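Local coordinates for protein TetR-family transcriptional regulator (Streptomyces coelicolor, PDB 2G7L) that probably regulates transcription as a dimeric TetR-family regulator, pairing a DNA-binding helix-turn-helix with an all-helical regulatory domain, at residues A[89-94]-A[214-219]. Numbering follows the deposited sequence.
Sequences WREQLR and FDVLVN
One carboxylate gripped by two arginines a helical turn apart is the striking feature here: D215 accepts R90 NH2 at OD1 (2.6 Å) and R94 NH2 at OD2 (2.9 Å), forming a salt-bridge network. It illustrates how long side chains can clamp two helices over a close apolar contact. Both segments are regular α-helix; their axes approach to 11.7 Å and cross obliquely at a signed angle of 130°, only approximately antiparallel, R94 opposite F214 (CA–CA 7.2 Å) and R90 opposite V218 (8.4 Å). R90, extended (t, t, t), is a knob among F214, D215, V218 and N219; its NH1 donates to N219 OD1 (3.2 Å), and V218 CG1 lies over one guanidinium face. R94 starts t, t but bends at chi3 (m), its CZ 3.5 Å from F214 CD2 and NH1 hydrogen-bonded to R211 O, while its CB makes a CH-pi contact over the F214 ring, 3.9 Å from the centroid. The CA-to-CB bond of F214 (chi1 t) points toward 89-94, its CE1 4.0 Å from L93 CD1; W89 CH2 meets V218 CG1 at 3.9 Å with the indole edge. This apolar seam, edged on one side by the salt-bridge network, joins two helices of the TetR-like C-terminal domain. L93 packs on to helices 122-136 and 142-161, V218 also on to the latter, while N219 ND2 is hydrogen-bonded to T224 OG1 of the second subunit, placing helix 206-223 between helix 89-106 and the dimer partner.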
loop_
_atom_site.group_PDB
_atom_site.type_symbol
_atom_site.label_atom_id
_atom_site.label_comp_id
_atom_site.label_asym_id
_atom_site.label_seq_id
_atom_site.Cartn_x
_atom_site.Cartn_y
_atom_site.Cartn_z
ATOM N N TRP A 89 21.339 -0.956 -15.958
ATOM C CA TRP A 89 19.903 -0.838 -15.839
ATOM C C TRP A 89 19.406 -0.826 -14.397
ATOM O O TRP A 89 18.497 -0.068 -14.053
ATOM C CB TRP A 89 19.259 -1.949 -16.671
ATOM C CG TRP A 89 19.575 -3.337 -16.147
ATOM C CD1 TRP A 89 20.561 -4.193 -16.591
ATOM C CD2 TRP A 89 18.901 -4.021 -15.082
ATOM N NE1 TRP A 89 20.516 -5.375 -15.879
ATOM C CE2 TRP A 89 19.529 -5.284 -14.930
ATOM C CE3 TRP A 89 17.823 -3.692 -14.238
ATOM C CZ2 TRP A 89 19.124 -6.209 -13.955
ATOM C CZ3 TRP A 89 17.443 -4.598 -13.275
ATOM C CH2 TRP A 89 18.083 -5.849 -13.144
ATOM N N ARG A 90 20.051 -1.623 -13.545
ATOM C CA ARG A 90 19.570 -1.881 -12.188
ATOM C C ARG A 90 19.759 -0.659 -11.328
ATOM O O ARG A 90 18.880 -0.284 -10.556
ATOM C CB ARG A 90 20.276 -3.119 -11.579
ATOM C CG ARG A 90 19.771 -3.471 -10.216
ATOM C CD ARG A 90 20.151 -4.852 -9.809
ATOM N NE ARG A 90 19.792 -5.093 -8.422
ATOM C CZ ARG A 90 19.278 -6.245 -7.983
ATOM N NH1 ARG A 90 19.083 -7.249 -8.843
ATOM N NH2 ARG A 90 18.981 -6.406 -6.678
ATOM N N GLU A 91 20.918 -0.041 -11.462
ATOM C CA GLU A 91 21.204 1.197 -10.733
ATOM C C GLU A 91 20.318 2.405 -11.179
ATOM O O GLU A 91 19.906 3.252 -10.345
ATOM C CB GLU A 91 22.681 1.537 -10.921
ATOM C CG GLU A 91 23.093 2.939 -10.438
ATOM C CD GLU A 91 24.376 3.438 -11.133
ATOM O OE1 GLU A 91 24.535 3.188 -12.365
ATOM O OE2 GLU A 91 25.221 4.081 -10.434
ATOM N N GLN A 92 20.071 2.497 -12.484
ATOM C CA GLN A 92 19.230 3.547 -13.043
ATOM C C GLN A 92 17.758 3.298 -12.701
ATOM O O GLN A 92 17.064 4.227 -12.368
ATOM C CB GLN A 92 19.354 3.560 -14.557
ATOM C CG GLN A 92 20.632 4.228 -15.156
ATOM C CD GLN A 92 20.708 3.987 -16.656
ATOM O OE1 GLN A 92 20.357 4.862 -17.467
ATOM N NE2 GLN A 92 21.120 2.779 -17.036
ATOM N N LEU A 93 17.287 2.051 -12.806
ATOM C CA LEU A 93 15.988 1.623 -12.187
ATOM C C LEU A 93 15.855 2.105 -10.744
ATOM O O LEU A 93 14.891 2.754 -10.358
ATOM C CB LEU A 93 15.821 0.094 -12.226
ATOM C CG LEU A 93 14.489 -0.542 -12.675
ATOM C CD1 LEU A 93 14.320 -1.808 -11.962
ATOM C CD2 LEU A 93 13.225 0.301 -12.561
ATOM N N ARG A 94 16.843 1.798 -9.928
ATOM C CA ARG A 94 16.755 2.232 -8.561
ATOM C C ARG A 94 16.605 3.768 -8.472
ATOM O O ARG A 94 15.835 4.290 -7.617
ATOM C CB ARG A 94 17.979 1.765 -7.766
ATOM C CG ARG A 94 17.803 1.985 -6.249
ATOM C CD ARG A 94 19.106 1.870 -5.423
ATOM N NE ARG A 94 19.678 0.500 -5.389
ATOM C CZ ARG A 94 19.437 -0.436 -4.465
ATOM N NH1 ARG A 94 18.567 -0.224 -3.478
ATOM N NH2 ARG A 94 20.055 -1.612 -4.540
ATOM N N PHE A 214 13.738 -2.879 -2.657
ATOM C CA PHE A 214 14.085 -2.779 -4.083
ATOM C C PHE A 214 14.866 -4.026 -4.562
ATOM O O PHE A 214 14.472 -4.751 -5.512
ATOM C CB PHE A 214 14.890 -1.480 -4.356
ATOM C CG PHE A 214 15.435 -1.418 -5.771
ATOM C CD1 PHE A 214 14.643 -0.950 -6.813
ATOM C CD2 PHE A 214 16.700 -1.911 -6.078
ATOM C CE1 PHE A 214 15.151 -0.954 -8.151
ATOM C CE2 PHE A 214 17.198 -1.913 -7.414
ATOM C CZ PHE A 214 16.424 -1.421 -8.425
ATOM N N ASP A 215 15.966 -4.303 -3.871
ATOM C CA ASP A 215 16.746 -5.574 -4.126
ATOM C C ASP A 215 15.936 -6.828 -3.933
ATOM O O ASP A 215 15.946 -7.701 -4.775
ATOM C CB ASP A 215 17.984 -5.584 -3.217
ATOM C CG ASP A 215 19.003 -4.556 -3.652
ATOM O OD1 ASP A 215 19.159 -4.463 -4.888
ATOM O OD2 ASP A 215 19.642 -3.877 -2.793
ATOM N N VAL A 216 15.147 -6.893 -2.868
ATOM C CA VAL A 216 14.307 -8.074 -2.662
ATOM C C VAL A 216 13.412 -8.273 -3.853
ATOM O O VAL A 216 13.221 -9.399 -4.372
ATOM C CB VAL A 216 13.408 -7.896 -1.339
ATOM C CG1 VAL A 216 12.383 -8.938 -1.231
ATOM C CG2 VAL A 216 14.261 -7.827 -0.154
ATOM N N LEU A 217 12.801 -7.159 -4.288
ATOM C CA LEU A 217 11.818 -7.271 -5.356
ATOM C C LEU A 217 12.497 -7.576 -6.666
ATOM O O LEU A 217 12.043 -8.447 -7.426
ATOM C CB LEU A 217 11.014 -5.944 -5.446
ATOM C CG LEU A 217 9.879 -5.928 -4.393
ATOM C CD1 LEU A 217 9.430 -4.540 -4.222
ATOM C CD2 LEU A 217 8.702 -6.792 -4.947
ATOM N N VAL A 218 13.564 -6.854 -6.971
ATOM C CA VAL A 218 14.284 -7.141 -8.298
ATOM C C VAL A 218 14.788 -8.594 -8.396
ATOM O O VAL A 218 14.487 -9.389 -9.360
ATOM C CB VAL A 218 15.399 -6.062 -8.534
ATOM C CG1 VAL A 218 16.145 -6.353 -9.798
ATOM C CG2 VAL A 218 14.691 -4.671 -8.712
ATOM N N ASN A 219 15.437 -9.014 -7.314
ATOM C CA ASN A 219 15.876 -10.430 -7.191
ATOM C C ASN A 219 14.723 -11.370 -7.335
ATOM O O ASN A 219 14.744 -12.322 -8.117
ATOM C CB ASN A 219 16.542 -10.621 -5.857
ATOM C CG ASN A 219 17.884 -10.015 -5.849
ATOM O OD1 ASN A 219 18.403 -9.715 -6.928
ATOM N ND2 ASN A 219 18.474 -9.779 -4.655
#